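Local coordinates for protein 1-phosphatidylinositol 4,5-bisphosphate phosphodiesterase (Drosophila melanogaster, PDB 6IRB) that belongs to the phosphoinositide phospholipase C-beta family and here forms an extended, almost wholly helical coiled-coil region, at residues V115-H127 with A189-I201. The protein carries 2 engineered substitutions. Numbering follows the deposited sequence.
Sequences VQAAQIKQLEDRH and AMEKLKLAHSKQI
Q116, I120, L123 and H127 meet A189, M190, L193 and H197 in an antiparallel coiled-coil contact, where the helix 157-210 runs back alongside the helix 18-150. The axes of the segments 115-127 and 189-201 approach to 10.4 Å, with 177° between their N-to-C directions. Packing is knobs-into-holes from both sides: I120 is the knob among M190, L193, K194 and H197, while M190, a selenomethionine, sits among I120, L123, E124 and H127. The M190 chain bends at chi2 and chi3, which brings its terminal CE to 3.6 Å from L123 CB. The CD2 branch of L123 meets L193 CD2 at 3.5 Å as the two leucines run past each other in opposite senses. I120 reaches in with CD1, 3.9 Å from M190 SE.

Toward I201 the contact turns polar. Q116 lays its CB over one face of the H197 imidazole, a CH-pi contact 3.7 Å from the ring centroid. Its chain then bends at chi2 and carries NE2 onward to two acceptors, the backbone O of H197 at 3.0 Å and Q200 OE1 at 2.8 Å. The Q200 bond is bent, with NE2 standing above that carbonyl's plane; H197 O also accepts the helical bond from I201 N. Q119 OE1 comes to the edge of the same imidazole, near its plane, facing H197 NE2, but the modelled separation is too short to trust and the hydrogen bond between them is doubtful in detail.

Beyond the hydrophobic end, H127 O hydrogen-bonds Q186 NE2, extending the pairing toward the turn between the helices. The contact thus belongs to a long two-helix hairpin, with the helix 18-150 continuing in its N-terminal direction well past the end of its shorter partner.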
ATOM      1  N   VAL A 115     -28.411   8.211  15.290  1.00 65.91           N
ATOM      2  CA  VAL A 115     -29.733   7.946  14.718  1.00 64.72           C
ATOM      3  C   VAL A 115     -30.630   7.215  15.718  1.00 57.59           C
ATOM      4  O   VAL A 115     -31.773   7.625  15.954  1.00 57.57           O
ATOM      5  CB  VAL A 115     -29.608   7.225  13.364  1.00 68.39           C
ATOM      6  CG1 VAL A 115     -28.639   7.990  12.486  1.00 73.23           C
ATOM      7  CG2 VAL A 115     -29.086   5.850  13.519  1.00 70.13           C
ATOM      8  N   GLN A 116     -30.152   6.097  16.285  1.00 56.32           N
ATOM      9  CA  GLN A 116     -30.891   5.434  17.360  1.00 57.32           C
ATOM     10  C   GLN A 116     -31.418   6.442  18.372  1.00 64.29           C
ATOM     11  O   GLN A 116     -32.620   6.487  18.665  1.00 53.75           O
ATOM     12  CB  GLN A 116     -30.008   4.395  18.065  1.00 54.00           C
ATOM     13  CG  GLN A 116     -29.404   3.329  17.170  1.00 62.17           C
ATOM     14  CD  GLN A 116     -29.224   2.016  17.895  1.00 68.98           C
ATOM     15  OE1 GLN A 116     -28.894   1.998  19.078  1.00 80.57           O
ATOM     16  NE2 GLN A 116     -29.452   0.907  17.198  1.00 55.07           N
ATOM     17  N   ALA A 117     -30.519   7.285  18.884  1.00 59.68           N
ATOM     18  CA  ALA A 117     -30.915   8.326  19.823  1.00 60.82           C
ATOM     19  C   ALA A 117     -31.923   9.274  19.183  1.00 64.55           C
ATOM     20  O   ALA A 117     -32.906   9.670  19.820  1.00 72.15           O
ATOM     21  CB  ALA A 117     -29.679   9.082  20.316  1.00 56.76           C
ATOM     22  N   ALA A 118     -31.694   9.649  17.922  1.00 67.18           N
ATOM     23  CA  ALA A 118     -32.628  10.534  17.235  1.00 58.46           C
ATOM     24  C   ALA A 118     -34.030   9.939  17.180  1.00 63.26           C
ATOM     25  O   ALA A 118     -35.016  10.681  17.257  1.00 64.52           O
ATOM     26  CB  ALA A 118     -32.123  10.837  15.826  1.00 60.69           C
ATOM     27  N   GLN A 119     -34.149   8.616  17.048  1.00 56.89           N
ATOM     28  CA  GLN A 119     -35.475   8.006  17.042  1.00 62.52           C
ATOM     29  C   GLN A 119     -36.112   8.076  18.426  1.00 61.72           C
ATOM     30  O   GLN A 119     -37.295   8.415  18.568  1.00 62.39           O
ATOM     31  CB  GLN A 119     -35.416   6.550  16.566  1.00 56.46           C
ATOM     32  CG  GLN A 119     -35.157   6.325  15.082  1.00 58.60           C
ATOM     33  CD  GLN A 119     -34.654   4.920  14.770  1.00 69.28           C
ATOM     34  OE1 GLN A 119     -34.767   4.006  15.588  1.00 68.17           O
ATOM     35  NE2 GLN A 119     -34.180   4.724  13.549  1.00 72.46           N
ATOM     36  N   ILE A 120     -35.351   7.686  19.452  1.00 60.51           N
ATOM     37  CA  ILE A 120     -35.771   7.841  20.845  1.00 62.66           C
ATOM     38  C   ILE A 120     -36.329   9.237  21.115  1.00 57.16           C
ATOM     39  O   ILE A 120     -37.451   9.393  21.610  1.00 51.64           O
ATOM     40  CB  ILE A 120     -34.606   7.497  21.791  1.00 64.32           C
ATOM     41  CG1 ILE A 120     -34.206   6.028  21.629  1.00 55.76           C
ATOM     42  CG2 ILE A 120     -34.986   7.760  23.225  1.00 72.29           C
ATOM     43  CD1 ILE A 120     -35.204   5.027  22.209  1.00 53.11           C
ATOM     44  N   LYS A 121     -35.586  10.278  20.745  1.00 65.77           N
ATOM     45  CA  LYS A 121     -36.090  11.615  21.048  1.00 62.37           C
ATOM     46  C   LYS A 121     -37.314  11.929  20.209  1.00 58.91           C
ATOM     47  O   LYS A 121     -38.207  12.646  20.666  1.00 55.88           O
ATOM     48  CB  LYS A 121     -35.010  12.669  20.830  1.00 67.20           C
ATOM     49  CG  LYS A 121     -35.488  14.090  21.095  1.00 83.72           C
ATOM     50  CD  LYS A 121     -34.578  14.835  22.046  1.00100.19           C
ATOM     51  CE  LYS A 121     -34.985  16.303  22.164  1.00107.82           C
ATOM     52  NZ  LYS A 121     -35.168  16.957  20.830  1.00104.94           N
ATOM     53  N   GLN A 122     -37.372  11.407  18.989  1.00 58.78           N
ATOM     54  CA  GLN A 122     -38.550  11.614  18.160  1.00 74.45           C
ATOM     55  C   GLN A 122     -39.770  10.978  18.807  1.00 70.72           C
ATOM     56  O   GLN A 122     -40.875  11.534  18.759  1.00 78.19           O
ATOM     57  CB  GLN A 122     -38.309  11.026  16.773  1.00 92.19           C
ATOM     58  CG  GLN A 122     -37.798  12.028  15.765  1.00100.57           C
ATOM     59  CD  GLN A 122     -37.721  11.460  14.369  1.00108.56           C
ATOM     60  OE1 GLN A 122     -38.250  10.382  14.090  1.00107.71           O
ATOM     61  NE2 GLN A 122     -37.047  12.181  13.480  1.00116.35           N
ATOM     62  N   LEU A 123     -39.593   9.800  19.402  1.00 60.70           N
ATOM     63  CA  LEU A 123     -40.701   9.167  20.106  1.00 53.28           C
ATOM     64  C   LEU A 123     -41.080   9.939  21.363  1.00 52.03           C
ATOM     65  O   LEU A 123     -42.237  10.347  21.523  1.00 59.98           O
ATOM     66  CB  LEU A 123     -40.354   7.724  20.455  1.00 59.50           C
ATOM     67  CG  LEU A 123     -41.629   6.899  20.635  1.00 58.18           C
ATOM     68  CD1 LEU A 123     -42.584   7.150  19.472  1.00 53.61           C
ATOM     69  CD2 LEU A 123     -41.372   5.405  20.859  1.00 50.91           C
ATOM     70  N   GLU A 124     -40.122  10.111  22.284  1.00 51.02           N
ATOM     71  CA  GLU A 124     -40.327  10.930  23.480  1.00 60.02           C
ATOM     72  C   GLU A 124     -41.032  12.240  23.168  1.00 61.18           C
ATOM     73  O   GLU A 124     -42.037  12.590  23.801  1.00 56.41           O
ATOM     74  CB  GLU A 124     -38.990  11.207  24.191  1.00 66.79           C
ATOM     75  CG  GLU A 124     -38.618  10.218  25.320  1.00 80.96           C
ATOM     76  CD  GLU A 124     -39.671  10.099  26.449  1.00 92.75           C
ATOM     77  OE1 GLU A 124     -40.630  10.904  26.497  1.00 95.52           O
ATOM     78  OE2 GLU A 124     -39.541   9.182  27.299  1.00 94.14           O
ATOM     79  N   ASP A 125     -40.503  12.984  22.196  1.00 72.67           N
ATOM     80  CA  ASP A 125     -41.110  14.255  21.826  1.00 71.77           C
ATOM     81  C   ASP A 125     -42.546  14.058  21.355  1.00 58.86           C
ATOM     82  O   ASP A 125     -43.441  14.809  21.758  1.00 56.75           O
ATOM     83  CB  ASP A 125     -40.253  14.946  20.767  1.00 91.61           C
ATOM     84  CG  ASP A 125     -39.147  15.800  21.382  1.00102.82           C
ATOM     85  OD1 ASP A 125     -38.468  15.312  22.314  1.00102.71           O
ATOM     86  OD2 ASP A 125     -38.955  16.950  20.939  1.00107.13           O
ATOM     87  N   ARG A 126     -42.795  13.039  20.522  1.00 57.66           N
ATOM     88  CA  ARG A 126     -44.171  12.719  20.157  1.00 56.80           C
ATOM     89  C   ARG A 126     -45.003  12.365  21.377  1.00 58.14           C
ATOM     90  O   ARG A 126     -46.061  12.963  21.612  1.00 54.76           O
ATOM     91  CB  ARG A 126     -44.237  11.577  19.150  1.00 62.36           C
ATOM     92  CG  ARG A 126     -45.640  11.519  18.568  1.00 83.05           C
ATOM     93  CD  ARG A 126     -46.054  10.144  18.088  1.00104.30           C
ATOM     94  NE  ARG A 126     -46.868  10.232  16.878  1.00113.91           N
ATOM     95  CZ  ARG A 126     -48.123   9.795  16.797  1.00108.96           C
ATOM     96  NH1 ARG A 126     -48.711   9.254  17.860  1.00104.01           N
ATOM     97  NH2 ARG A 126     -48.799   9.914  15.662  1.00106.24           N
ATOM     98  N   HIS A 127     -44.523  11.407  22.181  1.00 55.38           N
ATOM     99  CA  HIS A 127     -45.308  10.888  23.299  1.00 55.35           C
ATOM    100  C   HIS A 127     -45.885  12.013  24.148  1.00 58.90           C
ATOM    101  O   HIS A 127     -47.007  11.898  24.652  1.00 55.51           O
ATOM    102  CB  HIS A 127     -44.435   9.989  24.176  1.00 50.69           C
ATOM    103  CG  HIS A 127     -44.322   8.582  23.687  1.00 52.04           C
ATOM    104  ND1 HIS A 127     -44.940   8.137  22.540  1.00 58.70           N
ATOM    105  CD2 HIS A 127     -43.650   7.519  24.191  1.00 56.33           C
ATOM    106  CE1 HIS A 127     -44.659   6.857  22.359  1.00 60.12           C
ATOM    107  NE2 HIS A 127     -43.876   6.457  23.346  1.00 55.38           N
ATOM    108  N   ALA A 189     -44.711   1.303  23.444  1.00 55.60           N
ATOM    109  CA  ALA A 189     -44.054   1.837  22.263  1.00 49.67           C
ATOM    110  C   ALA A 189     -42.581   2.083  22.532  1.00 53.26           C
ATOM    111  O   ALA A 189     -41.721   1.737  21.708  1.00 49.32           O
ATOM    112  CB  ALA A 189     -44.739   3.130  21.826  1.00 47.90           C
HETATM  113  N   MSE A 190     -42.272   2.666  23.684  1.00 49.20           N
HETATM  114  CA  MSE A 190     -40.897   2.937  24.015  1.00 55.90           C
HETATM  115  C   MSE A 190     -40.073   1.656  24.132  1.00 45.23           C
HETATM  116  O   MSE A 190     -38.994   1.554  23.557  1.00 38.05           O
HETATM  117  CB  MSE A 190     -40.801   3.739  25.292  1.00 60.35           C
HETATM  118  CG  MSE A 190     -39.401   4.229  25.494  1.00 70.89           C
HETATM  119 SE   MSE A 190     -38.781   5.035  23.808  1.00 93.24          SE
HETATM  120  CE  MSE A 190     -39.704   6.773  23.823  1.00 70.26           C
ATOM    121  N   GLU A 191     -40.547   0.684  24.907  1.00 48.10           N
ATOM    122  CA  GLU A 191     -39.774  -0.550  25.034  1.00 55.99           C
ATOM    123  C   GLU A 191     -39.471  -1.118  23.656  1.00 56.81           C
ATOM    124  O   GLU A 191     -38.312  -1.397  23.327  1.00 61.31           O
ATOM    125  CB  GLU A 191     -40.492  -1.571  25.912  1.00 56.23           C
ATOM    126  CG  GLU A 191     -39.496  -2.451  26.637  1.00 75.90           C
ATOM    127  CD  GLU A 191     -40.114  -3.283  27.740  1.00 97.05           C
ATOM    128  OE1 GLU A 191     -40.947  -4.161  27.424  1.00103.04           O
ATOM    129  OE2 GLU A 191     -39.751  -3.066  28.920  1.00105.44           O
ATOM    130  N   LYS A 192     -40.512  -1.311  22.842  1.00 49.35           N
ATOM    131  CA  LYS A 192     -40.308  -1.887  21.522  1.00 56.16           C
ATOM    132  C   LYS A 192     -39.259  -1.088  20.752  1.00 65.48           C
ATOM    133  O   LYS A 192     -38.359  -1.669  20.131  1.00 77.62           O
ATOM    134  CB  LYS A 192     -41.652  -1.944  20.782  1.00 64.45           C
ATOM    135  CG  LYS A 192     -41.602  -1.966  19.230  1.00 83.68           C
ATOM    136  CD  LYS A 192     -40.568  -2.897  18.571  1.00 89.08           C
ATOM    137  CE  LYS A 192     -40.033  -2.243  17.286  1.00 77.80           C
ATOM    138  NZ  LYS A 192     -39.205  -3.151  16.460  1.00 72.85           N
ATOM    139  N   LEU A 193     -39.333   0.244  20.814  1.00 57.29           N
ATOM    140  CA  LEU A 193     -38.273   1.072  20.243  1.00 49.29           C
ATOM    141  C   LEU A 193     -36.894   0.685  20.774  1.00 59.04           C
ATOM    142  O   LEU A 193     -35.986   0.369  19.994  1.00 54.91           O
ATOM    143  CB  LEU A 193     -38.547   2.562  20.488  1.00 33.57           C
ATOM    144  CG  LEU A 193     -37.662   3.458  19.602  1.00 33.68           C
ATOM    145  CD1 LEU A 193     -37.406   2.802  18.265  1.00 42.07           C
ATOM    146  CD2 LEU A 193     -38.230   4.852  19.370  1.00 41.07           C
ATOM    147  N   LYS A 194     -36.694   0.755  22.098  1.00 54.04           N
ATOM    148  CA  LYS A 194     -35.371   0.433  22.625  1.00 48.23           C
ATOM    149  C   LYS A 194     -34.925  -0.984  22.308  1.00 56.39           C
ATOM    150  O   LYS A 194     -33.723  -1.220  22.135  1.00 64.79           O
ATOM    151  CB  LYS A 194     -35.297   0.653  24.128  1.00 39.33           C
ATOM    152  CG  LYS A 194     -35.231   2.092  24.548  1.00 42.96           C
ATOM    153  CD  LYS A 194     -35.465   2.204  26.035  1.00 55.41           C
ATOM    154  CE  LYS A 194     -35.522   3.652  26.467  1.00 68.35           C
ATOM    155  NZ  LYS A 194     -34.152   4.248  26.459  1.00 70.22           N
ATOM    156  N   LEU A 195     -35.861  -1.929  22.175  1.00 51.77           N
ATOM    157  CA  LEU A 195     -35.459  -3.283  21.793  1.00 56.52           C
ATOM    158  C   LEU A 195     -34.963  -3.353  20.359  1.00 55.03           C
ATOM    159  O   LEU A 195     -34.067  -4.148  20.060  1.00 57.91           O
ATOM    160  CB  LEU A 195     -36.592  -4.288  22.000  1.00 57.29           C
ATOM    161  CG  LEU A 195     -36.929  -4.664  23.448  1.00 53.22           C
ATOM    162  CD1 LEU A 195     -37.638  -6.018  23.509  1.00 46.38           C
ATOM    163  CD2 LEU A 195     -35.667  -4.680  24.298  1.00 45.78           C
ATOM    164  N   ALA A 196     -35.540  -2.566  19.455  1.00 39.46           N
ATOM    165  CA  ALA A 196     -35.014  -2.552  18.100  1.00 39.69           C
ATOM    166  C   ALA A 196     -33.593  -2.010  18.093  1.00 55.85           C
ATOM    167  O   ALA A 196     -32.690  -2.606  17.495  1.00 55.44           O
ATOM    168  CB  ALA A 196     -35.920  -1.724  17.191  1.00 38.32           C
ATOM    169  N   HIS A 197     -33.372  -0.891  18.788  1.00 50.94           N
ATOM    170  CA  HIS A 197     -32.037  -0.305  18.863  1.00 48.29           C
ATOM    171  C   HIS A 197     -31.037  -1.304  19.425  1.00 50.61           C
ATOM    172  O   HIS A 197     -29.937  -1.472  18.886  1.00 50.11           O
ATOM    173  CB  HIS A 197     -32.072   0.980  19.683  1.00 51.37           C
ATOM    174  CG  HIS A 197     -32.783   2.108  18.993  1.00 57.26           C
ATOM    175  ND1 HIS A 197     -33.634   2.968  19.652  1.00 63.07           N
ATOM    176  CD2 HIS A 197     -32.786   2.503  17.697  1.00 60.74           C
ATOM    177  CE1 HIS A 197     -34.116   3.855  18.798  1.00 61.78           C
ATOM    178  NE2 HIS A 197     -33.618   3.594  17.603  1.00 59.71           N
ATOM    179  N   SER A 198     -31.401  -1.959  20.528  1.00 52.49           N
ATOM    180  CA  SER A 198     -30.533  -2.964  21.131  1.00 59.10           C
ATOM    181  C   SER A 198     -30.123  -4.035  20.126  1.00 61.49           C
ATOM    182  O   SER A 198     -28.934  -4.336  19.976  1.00 73.47           O
ATOM    183  CB  SER A 198     -31.229  -3.607  22.325  1.00 73.02           C
ATOM    184  OG  SER A 198     -30.274  -4.154  23.215  1.00 85.64           O
ATOM    185  N   LYS A 199     -31.096  -4.669  19.469  1.00 46.03           N
ATOM    186  CA  LYS A 199     -30.749  -5.705  18.497  1.00 54.88           C
ATOM    187  C   LYS A 199     -29.882  -5.160  17.362  1.00 59.94           C
ATOM    188  O   LYS A 199     -28.917  -5.814  16.952  1.00 73.30           O
ATOM    189  CB  LYS A 199     -32.008  -6.407  17.994  1.00 54.09           C
ATOM    190  CG  LYS A 199     -32.279  -7.642  18.878  1.00 73.37           C
ATOM    191  CD  LYS A 199     -33.720  -8.122  18.907  1.00 76.85           C
ATOM    192  CE  LYS A 199     -33.791  -9.594  19.334  1.00 84.87           C
ATOM    193  NZ  LYS A 199     -32.807  -9.968  20.403  1.00 87.44           N
ATOM    194  N   GLN A 200     -30.230  -3.994  16.810  1.00 47.93           N
ATOM    195  CA  GLN A 200     -29.387  -3.389  15.780  1.00 49.24           C
ATOM    196  C   GLN A 200     -27.925  -3.357  16.200  1.00 56.19           C
ATOM    197  O   GLN A 200     -27.035  -3.702  15.414  1.00 66.49           O
ATOM    198  CB  GLN A 200     -29.870  -1.981  15.454  1.00 44.50           C
ATOM    199  CG  GLN A 200     -31.185  -1.940  14.725  1.00 43.39           C
ATOM    200  CD  GLN A 200     -31.914  -0.622  14.905  1.00 71.22           C
ATOM    201  OE1 GLN A 200     -31.295   0.405  15.196  1.00 69.34           O
ATOM    202  NE2 GLN A 200     -33.229  -0.630  14.678  1.00 64.30           N
ATOM    203  N   ILE A 201     -27.663  -2.933  17.441  1.00 56.56           N
ATOM    204  CA  ILE A 201     -26.299  -2.871  17.969  1.00 53.21           C
ATOM    205  C   ILE A 201     -25.654  -4.249  17.935  1.00 55.56           C
ATOM    206  O   ILE A 201     -24.577  -4.450  17.359  1.00 54.13           O
ATOM    207  CB  ILE A 201     -26.313  -2.315  19.403  1.00 55.79           C
ATOM    208  CG1 ILE A 201     -26.755  -0.851  19.422  1.00 71.34           C
ATOM    209  CG2 ILE A 201     -24.980  -2.557  20.109  1.00 54.21           C
ATOM    210  CD1 ILE A 201     -27.516  -0.459  20.670  1.00 85.44           C
TER